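Local coordinates for protein peptidoglycan N-acetylglucosamine deacetylase (Agathobacter rectalis, PDB 5JMU) that probably hydrolyses the N-acetyl groups of N-acetylglucosamine in peptidoglycan, using a zinc-dependent polysaccharide deacetylase domain, the catalytic part of a longer membrane protein, at residues A[89-93]-A[135-140]; A[82-86]-A[115-119]; A[75-79]-A[95-100]; A[146-151]-A[219-223]; A[154-158]-A[189-193]. Residue numbers count along the deposited sequence, not the author numbering.

Contact 1 of 5, residues A[89-93]-A[135-140]. With MG (magnesium ion), chain D.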
# COMPACT_ATOMS: atom_id res chain seq x y z
N GLU A 89 0.89 -21.58 2.69
CA GLU A 89 -0.17 -20.90 1.94
C GLU A 89 -1.44 -20.75 2.79
O GLU A 89 -2.11 -19.72 2.75
CB GLU A 89 -0.51 -21.71 0.67
CG GLU A 89 0.61 -21.69 -0.37
CD GLU A 89 0.50 -22.85 -1.38
OE1 GLU A 89 -0.65 -23.23 -1.90
OE2 GLU A 89 1.65 -23.30 -1.67
N GLN A 90 -1.79 -21.81 3.52
CA GLN A 90 -2.99 -21.80 4.33
C GLN A 90 -2.94 -20.71 5.42
O GLN A 90 -3.93 -20.00 5.63
CB GLN A 90 -3.20 -23.20 4.92
CG GLN A 90 -3.56 -24.28 3.84
CD GLN A 90 -2.35 -24.81 3.00
OE1 GLN A 90 -1.15 -24.58 3.33
NE2 GLN A 90 -2.68 -25.54 1.91
N ALA A 91 -1.79 -20.58 6.09
CA ALA A 91 -1.64 -19.54 7.11
C ALA A 91 -1.71 -18.15 6.50
O ALA A 91 -2.31 -17.24 7.08
CB ALA A 91 -0.29 -19.74 7.83
N PHE A 92 -1.13 -17.96 5.32
CA PHE A 92 -1.18 -16.67 4.67
C PHE A 92 -2.61 -16.28 4.39
O PHE A 92 -3.01 -15.15 4.70
CB PHE A 92 -0.38 -16.69 3.36
CG PHE A 92 -0.45 -15.39 2.64
CD1 PHE A 92 0.38 -14.36 3.05
CD2 PHE A 92 -1.38 -15.19 1.63
CE1 PHE A 92 0.32 -13.11 2.43
CE2 PHE A 92 -1.47 -13.93 0.99
CZ PHE A 92 -0.62 -12.93 1.38
N PHE A 93 -3.39 -17.20 3.82
CA PHE A 93 -4.76 -16.83 3.44
C PHE A 93 -5.65 -16.76 4.66
O PHE A 93 -6.58 -15.95 4.65
CB PHE A 93 -5.32 -17.78 2.37
CG PHE A 93 -4.78 -17.46 1.01
CD1 PHE A 93 -5.10 -16.26 0.40
CD2 PHE A 93 -3.87 -18.32 0.38
CE1 PHE A 93 -4.57 -15.92 -0.86
CE2 PHE A 93 -3.35 -17.99 -0.88
CZ PHE A 93 -3.69 -16.80 -1.48
N GLN A 135 4.30 -19.45 -5.13
CA GLN A 135 2.93 -19.99 -5.04
C GLN A 135 1.92 -18.87 -4.78
O GLN A 135 0.87 -18.82 -5.42
CB GLN A 135 2.79 -21.03 -3.93
CG GLN A 135 3.68 -22.29 -4.16
CD GLN A 135 3.46 -22.95 -5.53
OE1 GLN A 135 2.30 -23.10 -5.97
NE2 GLN A 135 4.53 -23.33 -6.21
N LEU A 136 2.20 -18.01 -3.81
CA LEU A 136 1.19 -17.01 -3.47
C LEU A 136 0.85 -15.99 -4.56
O LEU A 136 -0.32 -15.56 -4.64
CB LEU A 136 1.62 -16.22 -2.21
CG LEU A 136 1.62 -17.05 -0.92
CD1 LEU A 136 2.17 -16.17 0.25
CD2 LEU A 136 0.18 -17.58 -0.60
N VAL A 137 1.79 -15.57 -5.41
CA VAL A 137 1.40 -14.62 -6.47
C VAL A 137 0.42 -15.33 -7.39
O VAL A 137 -0.52 -14.71 -7.89
CB VAL A 137 2.58 -14.02 -7.24
CG1 VAL A 137 3.42 -13.14 -6.28
CG2 VAL A 137 3.45 -15.08 -7.96
N ASN A 138 0.60 -16.63 -7.57
CA ASN A 138 -0.36 -17.36 -8.38
C ASN A 138 -1.69 -17.59 -7.63
O ASN A 138 -2.77 -17.41 -8.23
CB ASN A 138 0.30 -18.66 -8.86
CG ASN A 138 1.36 -18.40 -9.96
OD1 ASN A 138 0.98 -18.10 -11.10
ND2 ASN A 138 2.68 -18.49 -9.63
N ASP A 139 -1.64 -17.90 -6.35
CA ASP A 139 -2.87 -18.15 -5.59
C ASP A 139 -3.70 -16.87 -5.43
O ASP A 139 -4.94 -16.92 -5.50
CB ASP A 139 -2.55 -18.73 -4.22
CG ASP A 139 -1.94 -20.13 -4.31
OD1 ASP A 139 -2.38 -20.90 -5.17
OD2 ASP A 139 -0.98 -20.41 -3.58
N VAL A 140 -3.05 -15.73 -5.20
CA VAL A 140 -3.78 -14.48 -5.04
C VAL A 140 -4.50 -14.15 -6.34
O VAL A 140 -5.67 -13.75 -6.36
CB VAL A 140 -2.77 -13.37 -4.62
CG1 VAL A 140 -3.31 -11.97 -4.84
CG2 VAL A 140 -2.38 -13.56 -3.16
MG MG D . -0.96 -24.45 -3.75
O HOH W 1 1.02 -25.09 -3.41
O HOH W 2 -0.17 -22.85 -4.85
O HOH W 3 -2.83 -23.58 -4.01
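Two carboxylates lie close here without a hydrogen bond between them: Glu89 OE1 is 3.3 Å from Asp139 OD2, and a magnesium ion offsets their like charges. The setting is a helix-helix packing in the NodB-type deacetylase domain, with 89-93 at the start of helix 89-107 and 135-140 on helix 132-142; the axes of these segments approach to 11.2 Å and cross at -51°. Beneath the polar rim the interface is greasy. Leu136 suits its place because its branched end can meet two rings at once: CD1 makes a CH-pi contact over the face of Phe92, 3.8 Å from the ring centroid, and CD2 touches both rings, 3.6 Å from Phe92 CD2 and from Phe93 CE2. Val140 CG2 continues this layer at 3.9 Å from Phe93 CZ, and Phe116 covers Leu136 and Val140. At the surface, Glu89 OE1 binds the metal at 2.2 Å. Asp139 joins through the metal's water shell, water 3 donating to its OD1 at 3.0 Å.

Contact 2 of 5, residues A[82-86]-A[115-119]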
# COMPACT_ATOMS: atom_id res chain seq x y z
N TYR A 82 5.55 -11.90 10.06
CA TYR A 82 6.13 -12.68 8.97
C TYR A 82 6.22 -14.15 9.36
O TYR A 82 5.97 -15.04 8.53
CB TYR A 82 7.56 -12.16 8.56
CG TYR A 82 7.59 -10.73 8.06
CD1 TYR A 82 7.03 -10.38 6.84
CD2 TYR A 82 8.16 -9.70 8.81
CE1 TYR A 82 7.03 -9.05 6.38
CE2 TYR A 82 8.16 -8.36 8.34
CZ TYR A 82 7.59 -8.04 7.13
OH TYR A 82 7.54 -6.72 6.66
N ASN A 83 6.57 -14.41 10.62
CA ASN A 83 6.80 -15.78 11.06
C ASN A 83 5.53 -16.57 11.28
O ASN A 83 5.60 -17.75 11.64
CB ASN A 83 7.67 -15.77 12.33
CG ASN A 83 6.96 -15.25 13.53
OD1 ASN A 83 5.87 -14.67 13.45
ND2 ASN A 83 7.63 -15.36 14.67
N GLN A 84 4.39 -15.93 11.04
CA GLN A 84 3.10 -16.59 11.12
C GLN A 84 2.54 -16.71 9.71
O GLN A 84 2.22 -17.81 9.25
CB GLN A 84 2.13 -15.82 12.01
CG GLN A 84 2.61 -15.67 13.45
CD GLN A 84 1.51 -15.24 14.42
OE1 GLN A 84 0.40 -14.89 14.03
NE2 GLN A 84 1.84 -15.27 15.70
N ILE A 85 2.45 -15.59 9.01
CA ILE A 85 1.76 -15.62 7.73
C ILE A 85 2.53 -16.33 6.62
O ILE A 85 1.93 -16.71 5.60
CB ILE A 85 1.39 -14.18 7.27
CG1 ILE A 85 2.66 -13.41 6.83
CG2 ILE A 85 0.63 -13.47 8.41
CD1 ILE A 85 2.42 -11.97 6.29
N TYR A 86 3.85 -16.47 6.76
CA TYR A 86 4.59 -17.06 5.66
C TYR A 86 5.03 -18.51 5.96
O TYR A 86 5.92 -19.06 5.28
CB TYR A 86 5.80 -16.19 5.28
CG TYR A 86 5.43 -14.92 4.53
CD1 TYR A 86 4.47 -14.93 3.51
CD2 TYR A 86 6.10 -13.69 4.81
CE1 TYR A 86 4.15 -13.77 2.82
CE2 TYR A 86 5.80 -12.54 4.11
CZ TYR A 86 4.85 -12.60 3.10
OH TYR A 86 4.50 -11.51 2.35
N ARG A 115 -1.16 -5.83 -0.67
CA ARG A 115 0.28 -5.66 -0.78
C ARG A 115 0.89 -6.68 0.16
O ARG A 115 0.65 -6.63 1.37
CB ARG A 115 0.73 -4.25 -0.41
CG ARG A 115 2.31 -4.15 -0.37
CD ARG A 115 2.70 -2.69 -0.21
NE ARG A 115 2.49 -1.95 -1.45
CZ ARG A 115 2.33 -0.61 -1.48
NH1 ARG A 115 2.32 0.09 -0.34
NH2 ARG A 115 2.20 0.05 -2.65
N PHE A 116 1.72 -7.56 -0.37
CA PHE A 116 2.38 -8.55 0.46
C PHE A 116 3.30 -7.87 1.46
O PHE A 116 4.05 -6.97 1.08
CB PHE A 116 3.24 -9.48 -0.40
CG PHE A 116 2.47 -10.40 -1.27
CD1 PHE A 116 1.87 -11.57 -0.77
CD2 PHE A 116 2.33 -10.11 -2.64
CE1 PHE A 116 1.19 -12.47 -1.61
CE2 PHE A 116 1.62 -11.01 -3.50
CZ PHE A 116 1.04 -12.19 -2.99
N PRO A 117 3.30 -8.33 2.73
CA PRO A 117 4.30 -7.82 3.67
C PRO A 117 5.71 -8.13 3.17
O PRO A 117 6.02 -9.26 2.77
CB PRO A 117 3.93 -8.54 4.98
CG PRO A 117 2.39 -8.67 4.87
CD PRO A 117 2.20 -9.09 3.42
N GLY A 118 6.54 -7.09 3.12
CA GLY A 118 7.89 -7.18 2.59
C GLY A 118 7.94 -7.00 1.07
O GLY A 118 9.03 -7.02 0.48
N GLY A 119 6.78 -6.83 0.44
CA GLY A 119 6.68 -6.80 -1.02
C GLY A 119 6.59 -8.21 -1.61
O GLY A 119 6.97 -9.17 -0.94
O HOH W 4 5.67 -5.06 5.33
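Tyr82 and Tyr86, one helical turn apart at the short helix 82-85, both take the m rotamer, and their side chains reach the Phe116-Gly119 turn. Tyr86, the first residue to leave helical backbone angles, donates from OH to Pro117 O at 2.7 Å, with the carbonyl near the plane of the phenol ring. Tyr82 lays CE1 against Pro117 CB at 3.4 Å, and its OH reaches Gly118 N through water 4, at 2.8 Å from Tyr82 OH and 3.1 Å from Gly118 N. Ile85, between them in sequence, uses chi1 p and chi2 t to bring CD1 to 3.6 Å from Pro117 CG. Proline fits as the second residue of this type II beta turn, its ring fixing phi near -60°, and Gly118 follows with phi of 85°, which costs glycine little. Gly119 N closes the turn on Phe116 O at 2.8 Å. The turn belongs to the loop after strand 113-114 in the deacetylase fold, and Pro117 also packs on the zinc ligand His76. Because water 4 is itself a zinc ligand, the contact is tied to the metal's coordination shell: Tyr82 OH and Gly118 N both hydrogen-bond to a metal-bound water.

Contact 3 of 5, residues A[75-79]-A[95-100]. With ZN (zinc ion), chain C.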
# COMPACT_ATOMS: atom_id res chain seq x y z
N ILE A 75 -5.64 -4.72 1.43
CA ILE A 75 -5.10 -5.57 2.48
C ILE A 75 -3.60 -5.56 2.56
O ILE A 75 -2.97 -5.64 1.52
CB ILE A 75 -5.55 -7.02 2.23
CG1 ILE A 75 -7.07 -7.11 2.36
CG2 ILE A 75 -4.88 -7.98 3.27
CD1 ILE A 75 -7.69 -8.49 1.95
N HIS A 76 -3.03 -5.44 3.77
CA HIS A 76 -1.59 -5.69 3.98
C HIS A 76 -1.48 -7.02 4.74
O HIS A 76 -1.04 -8.04 4.18
CB HIS A 76 -0.94 -4.52 4.71
CG HIS A 76 0.57 -4.49 4.69
ND1 HIS A 76 1.33 -4.92 3.62
CD2 HIS A 76 1.43 -4.02 5.62
CE1 HIS A 76 2.62 -4.74 3.92
NE2 HIS A 76 2.71 -4.21 5.13
N SER A 77 -1.97 -7.03 5.96
CA SER A 77 -1.98 -8.27 6.76
C SER A 77 -2.67 -8.02 8.09
O SER A 77 -2.53 -6.95 8.66
CB SER A 77 -0.53 -8.73 7.02
OG SER A 77 -0.52 -9.75 8.01
N ALA A 78 -3.45 -8.97 8.58
CA ALA A 78 -4.07 -8.74 9.88
C ALA A 78 -3.01 -8.67 10.97
O ALA A 78 -3.00 -7.73 11.77
CB ALA A 78 -5.15 -9.84 10.20
N SER A 79 -2.16 -9.70 11.04
CA SER A 79 -1.17 -9.76 12.10
C SER A 79 0.14 -9.05 11.81
O SER A 79 0.84 -8.66 12.76
CB SER A 79 -0.83 -11.22 12.45
OG SER A 79 -0.13 -11.81 11.35
N ASP A 95 -4.77 -15.41 7.44
CA ASP A 95 -4.53 -14.02 7.83
C ASP A 95 -5.11 -13.00 6.85
O ASP A 95 -5.71 -12.01 7.28
CB ASP A 95 -3.02 -13.82 7.99
CG ASP A 95 -2.67 -12.39 8.40
OD1 ASP A 95 -2.61 -12.14 9.63
OD2 ASP A 95 -2.41 -11.59 7.48
N LEU A 96 -4.98 -13.25 5.55
CA LEU A 96 -5.50 -12.31 4.55
C LEU A 96 -7.02 -12.20 4.72
O LEU A 96 -7.59 -11.09 4.71
CB LEU A 96 -5.11 -12.79 3.13
CG LEU A 96 -5.65 -11.95 1.97
CD1 LEU A 96 -4.69 -12.12 0.80
CD2 LEU A 96 -7.02 -12.42 1.49
N GLU A 97 -7.66 -13.36 4.90
CA GLU A 97 -9.13 -13.37 5.07
C GLU A 97 -9.58 -12.69 6.34
O GLU A 97 -10.64 -12.03 6.36
CB GLU A 97 -9.64 -14.82 5.02
CG GLU A 97 -9.52 -15.42 3.63
CD GLU A 97 -9.93 -16.89 3.62
OE1 GLU A 97 -10.42 -17.39 4.68
OE2 GLU A 97 -9.74 -17.55 2.57
N GLN A 98 -8.82 -12.84 7.42
CA GLN A 98 -9.17 -12.10 8.65
C GLN A 98 -9.14 -10.58 8.38
O GLN A 98 -10.04 -9.82 8.83
CB GLN A 98 -8.18 -12.46 9.76
CG GLN A 98 -8.53 -13.84 10.34
CD GLN A 98 -7.38 -14.44 11.13
OE1 GLN A 98 -7.15 -15.65 11.10
NE2 GLN A 98 -6.63 -13.58 11.82
N MSE A 99 -8.14 -10.12 7.65
CA MSE A 99 -8.04 -8.70 7.38
C MSE A 99 -9.19 -8.25 6.45
O MSE A 99 -9.80 -7.19 6.64
CB MSE A 99 -6.69 -8.35 6.75
CG MSE A 99 -6.46 -6.82 6.70
SE MSE A 99 -6.32 -6.04 8.52
CE MSE A 99 -7.97 -4.95 8.61
N ASN A 100 -9.50 -9.07 5.43
CA ASN A 100 -10.59 -8.74 4.56
C ASN A 100 -11.90 -8.64 5.32
O ASN A 100 -12.72 -7.78 5.03
CB ASN A 100 -10.75 -9.79 3.45
CG ASN A 100 -11.79 -9.39 2.48
OD1 ASN A 100 -11.56 -8.49 1.69
ND2 ASN A 100 -12.97 -10.04 2.55
ZN ZN C . 4.35 -3.65 6.32
O HOH W 5 4.97 -2.27 4.92
O HOH W 6 6.05 -3.00 7.39
O HOH W 4 5.67 -5.06 5.33
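Ile75 spreads its side chain across one flank of helix 89-107, with CG2 3.9 Å from Met99 CB, and CD1 4.0 Å from Leu96 CD2 and 3.6 Å from Asn100 CB. A beta-branched, wholly apolar residue suits this strand position, where the CA-to-CB bond points at the helix. Asn100 contributes its CB to the packing, while its amide end bonds to Ala111 N and Asp110. Farther along, Ala78 is small enough to bring the backbones close, its CA only 4.7 Å from that of Met99; the selenium of this selenomethionine approaches Ala78 CA at 3.8 Å. The axes of these strand and helix segments approach to 8.0 Å, with 126° between their directions, as a helix covers the outside of the parallel sheet in the polysaccharide deacetylase fold, a distorted beta/alpha barrel. Alternation along the strand puts His76 on the other side, where its NE2 binds zinc at 2.1 Å, alongside Asp28 and His80. Asp95, with two acceptor atoms to offer, holds the chain beyond it: Asp95 OD2 accepts from Ser77 OG at 2.7 Å and from Ala78 N at 3.0 Å, and Asp95 OD1 from Ser79 N at 2.9 Å and Ser79 OG at 3.0 Å.

Contact 4 of 5, residues A[146-151]-A[219-223]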
# COMPACT_ATOMS: atom_id res chain seq x y z
N LEU A 146 -5.78 -8.52 -6.80
CA LEU A 146 -4.67 -7.82 -7.44
C LEU A 146 -3.66 -7.54 -6.36
O LEU A 146 -4.03 -7.42 -5.19
CB LEU A 146 -5.10 -6.49 -8.05
CG LEU A 146 -6.19 -6.66 -9.11
CD1 LEU A 146 -6.92 -5.33 -9.32
CD2 LEU A 146 -5.59 -7.18 -10.37
N TYR A 147 -2.38 -7.47 -6.72
CA TYR A 147 -1.39 -7.08 -5.70
C TYR A 147 -0.51 -5.98 -6.28
O TYR A 147 -0.35 -5.87 -7.49
CB TYR A 147 -0.53 -8.25 -5.21
CG TYR A 147 0.44 -8.86 -6.22
CD1 TYR A 147 0.04 -9.85 -7.13
CD2 TYR A 147 1.78 -8.42 -6.26
CE1 TYR A 147 0.96 -10.43 -8.03
CE2 TYR A 147 2.70 -8.98 -7.15
CZ TYR A 147 2.28 -9.95 -8.04
OH TYR A 147 3.23 -10.48 -8.92
N CYS A 148 0.02 -5.15 -5.41
CA CYS A 148 0.84 -4.01 -5.86
C CYS A 148 2.06 -3.85 -4.94
O CYS A 148 1.95 -3.89 -3.71
CB CYS A 148 -0.01 -2.75 -5.86
SG CYS A 148 0.76 -1.35 -6.71
N ASP A 149 3.24 -3.79 -5.57
CA ASP A 149 4.46 -3.40 -4.89
C ASP A 149 4.62 -1.87 -5.01
O ASP A 149 3.65 -1.17 -4.79
CB ASP A 149 5.62 -4.19 -5.49
CG ASP A 149 5.46 -5.69 -5.23
OD1 ASP A 149 5.10 -6.08 -4.08
OD2 ASP A 149 5.68 -6.49 -6.15
N TRP A 150 5.81 -1.37 -5.36
CA TRP A 150 6.01 0.08 -5.45
C TRP A 150 7.23 0.35 -6.34
O TRP A 150 8.02 -0.55 -6.57
CB TRP A 150 6.22 0.71 -4.06
CG TRP A 150 7.42 0.11 -3.34
CD1 TRP A 150 8.71 0.64 -3.29
CD2 TRP A 150 7.45 -1.10 -2.56
NE1 TRP A 150 9.52 -0.20 -2.55
CE2 TRP A 150 8.77 -1.27 -2.09
CE3 TRP A 150 6.47 -2.06 -2.20
CZ2 TRP A 150 9.15 -2.36 -1.28
CZ3 TRP A 150 6.86 -3.15 -1.41
CH2 TRP A 150 8.18 -3.28 -0.96
N ASN A 151 7.35 1.58 -6.85
CA ASN A 151 8.56 1.93 -7.58
C ASN A 151 9.16 3.26 -7.10
O ASN A 151 10.09 3.76 -7.74
CB ASN A 151 8.32 1.98 -9.11
CG ASN A 151 7.28 3.01 -9.49
OD1 ASN A 151 6.81 3.77 -8.66
ND2 ASN A 151 6.94 3.05 -10.78
N MSE A 219 -0.78 -2.19 -12.13
CA MSE A 219 -0.10 -2.53 -10.88
C MSE A 219 1.41 -2.44 -11.05
O MSE A 219 1.94 -2.64 -12.15
CB MSE A 219 -0.46 -3.96 -10.42
CG MSE A 219 -1.95 -4.22 -10.17
SE MSE A 219 -2.55 -3.41 -8.51
CE MSE A 219 -3.67 -1.94 -9.21
N SER A 220 2.10 -2.15 -9.96
CA SER A 220 3.55 -2.17 -9.95
C SER A 220 3.96 -3.52 -9.38
O SER A 220 3.60 -3.80 -8.21
CB SER A 220 4.08 -1.01 -9.10
OG SER A 220 5.49 -1.03 -9.02
N HIS A 221 4.64 -4.36 -10.17
CA HIS A 221 5.09 -5.68 -9.69
C HIS A 221 6.59 -5.81 -9.70
O HIS A 221 7.25 -5.59 -10.74
CB HIS A 221 4.53 -6.82 -10.55
CG HIS A 221 3.07 -7.07 -10.37
ND1 HIS A 221 2.36 -8.00 -11.11
CD2 HIS A 221 2.17 -6.49 -9.53
CE1 HIS A 221 1.09 -7.99 -10.74
NE2 HIS A 221 0.95 -7.09 -9.77
N HIS A 222 7.13 -6.21 -8.57
CA HIS A 222 8.55 -6.54 -8.50
C HIS A 222 8.81 -7.92 -9.08
O HIS A 222 7.87 -8.62 -9.43
CB HIS A 222 8.99 -6.57 -7.04
CG HIS A 222 9.00 -5.24 -6.35
ND1 HIS A 222 9.23 -5.13 -5.00
CD2 HIS A 222 8.85 -3.98 -6.82
CE1 HIS A 222 9.20 -3.85 -4.65
NE2 HIS A 222 8.98 -3.13 -5.73
N ARG A 223 10.08 -8.31 -9.10
CA ARG A 223 10.50 -9.69 -9.34
C ARG A 223 10.15 -10.51 -8.11
O ARG A 223 10.28 -10.04 -6.98
CB ARG A 223 12.04 -9.75 -9.60
CG ARG A 223 12.60 -11.13 -9.85
CD ARG A 223 14.13 -11.12 -9.98
NE ARG A 223 14.63 -12.43 -10.43
CZ ARG A 223 14.96 -13.45 -9.63
NH1 ARG A 223 14.87 -13.34 -8.30
NH2 ARG A 223 15.39 -14.60 -10.15
O HOH W 7 -1.87 -8.19 -9.54
O HOH W 8 5.68 -9.89 -8.30
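Leu146 opens the segment with CB 4.0 Å from the selenium of Met219, a selenomethionine whose soft end also lies 3.7 Å from Cys148 CB. Tyr147 follows with its ring in an offset stack on His221, centroids 3.8 Å apart and planes at 2°; the same imidazole donates from NE2 to Tyr147 O at 2.9 Å. At Cys148, SG accepts a weak bond from Ser220 N at 3.6 Å. Here the C-terminal tail, past strand 209-210, crosses the chain leaving strand 146-147 in the deacetylase fold, their end-to-end directions 62° apart, and Asp149 N donates to Ser220 O at 2.7 Å. Asp149 suits its place twice: OD2 accepts from His222 N at 2.8 Å and also from Ser120, while CB sits over the His222 ring face, 3.4 Å from its centroid. Trp150 offers its face to the edge of His222, indole six-membered ring and imidazole centroids 4.6 Å apart, and Trp150 O accepts from His222 NE2 at 2.9 Å, with His222 ND1 bonded to Ser121.

Contact 5 of 5, residues A[154-158]-A[189-193]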
# COMPACT_ATOMS: atom_id res chain seq x y z
N SER A 154 10.28 5.89 -0.11
CA SER A 154 10.35 7.12 0.70
C SER A 154 11.50 7.08 1.68
O SER A 154 11.82 8.10 2.27
CB SER A 154 9.05 7.32 1.47
OG SER A 154 8.94 6.25 2.40
N GLY A 155 12.12 5.92 1.86
CA GLY A 155 13.15 5.74 2.86
C GLY A 155 12.63 5.66 4.28
O GLY A 155 13.43 5.67 5.20
N ASP A 156 11.30 5.58 4.47
CA ASP A 156 10.75 5.68 5.82
C ASP A 156 10.66 4.33 6.53
O ASP A 156 10.15 4.26 7.63
CB ASP A 156 9.38 6.40 5.82
CG ASP A 156 8.21 5.52 5.32
OD1 ASP A 156 8.42 4.36 4.92
OD2 ASP A 156 7.08 6.05 5.33
N ALA A 157 11.18 3.28 5.91
CA ALA A 157 11.15 1.96 6.52
C ALA A 157 12.44 1.64 7.27
O ALA A 157 12.52 0.63 7.95
CB ALA A 157 10.88 0.90 5.45
N ASN A 158 13.44 2.52 7.18
CA ASN A 158 14.74 2.27 7.82
C ASN A 158 14.61 2.19 9.34
O ASN A 158 13.92 3.01 9.97
CB ASN A 158 15.76 3.34 7.42
N LYS A 189 4.23 6.05 10.84
CA LYS A 189 5.41 6.83 11.14
C LYS A 189 5.12 8.32 11.03
O LYS A 189 4.96 8.84 9.91
CB LYS A 189 6.53 6.46 10.17
CG LYS A 189 6.83 5.00 10.30
CD LYS A 189 8.04 4.57 9.54
CE LYS A 189 8.40 3.09 9.80
NZ LYS A 189 8.53 2.82 11.23
N GLU A 190 5.08 8.98 12.19
CA GLU A 190 4.74 10.38 12.26
C GLU A 190 5.60 11.25 11.30
O GLU A 190 5.08 12.09 10.57
CB GLU A 190 4.90 10.86 13.69
CG GLU A 190 4.29 12.20 13.87
CD GLU A 190 4.44 12.70 15.31
OE1 GLU A 190 5.23 12.11 16.09
OE2 GLU A 190 3.76 13.67 15.64
N PHE A 191 6.92 11.02 11.28
CA PHE A 191 7.79 11.88 10.46
C PHE A 191 7.47 11.75 8.97
O PHE A 191 7.69 12.68 8.18
CB PHE A 191 9.28 11.56 10.72
CG PHE A 191 9.73 10.21 10.19
CD1 PHE A 191 9.63 9.07 10.97
CD2 PHE A 191 10.26 10.09 8.90
CE1 PHE A 191 10.07 7.83 10.50
CE2 PHE A 191 10.67 8.85 8.41
CZ PHE A 191 10.55 7.70 9.19
N SER A 192 6.93 10.60 8.58
CA SER A 192 6.67 10.34 7.18
C SER A 192 5.30 10.93 6.83
O SER A 192 5.11 11.53 5.76
CB SER A 192 6.73 8.82 6.89
OG SER A 192 6.56 8.57 5.48
N VAL A 193 4.32 10.74 7.72
CA VAL A 193 3.03 11.39 7.52
C VAL A 193 3.21 12.89 7.35
O VAL A 193 2.56 13.53 6.51
CB VAL A 193 2.07 11.10 8.71
CG1 VAL A 193 0.85 12.04 8.71
CG2 VAL A 193 1.65 9.60 8.67
O HOH W 9 11.58 4.34 10.66
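One direct hydrogen bond joins the segments: Ser192 OG donates to Asp156 OD2 at 2.6 Å. The short hydroxyl suits a helix face pointing at the loop, and the carboxylate can serve a second partner, His186, through OD1. Within the loop, Ser154 OG accepts from Asp156 N at 3.2 Å, an ST turn. A type I beta turn from Gly155 to Asn158 overlaps it; Gly155 readily takes its positive phi of 75°. Water-mediated contact is looser. Water 9 donates to Asn158 O at 2.8 Å, with weak bonds to Asp156 O at 3.4 Å and from Lys189 NZ at 3.5 Å. Among van der Waals contacts, Phe191 CE2 lies 3.8 Å from Asp156 CB; the flat Phe191 ring fills space that also adjoins Pro161 and Ile162. In the deacetylase fold a loop after strand 152-153 here meets the short helix that follows its parallel neighbour, strand 180-186. Lys189 is the N-cap residue of helix 190-193, and helix 164-175 packs against Ser154, Phe191 and Ser192 through Val167.

How the contacts relate
Contacts 2 and 3 adjoin at the zinc site: contact 3 supplies the ligand His76, whose ND1 lies 2.9 Å from Arg115 O of contact 2, and water 4 belongs to both. Contact 1 shares helix 89-107 with contact 3 and touches contact 2 where Phe92 CZ meets Phe116 CE1 at 3.5 Å; its magnesium is a separate site about 24 Å from the zinc. Arg115 also ties contact 2 to contact 4, its NH2 2.9 Å from Asp149 O, while the Trp150 side chain stands about 8 Å from the zinc. Contact 5, centred about 28 Å from contact 1, approaches from another side, Lys189 about 6 Å from Asp28 between side chains.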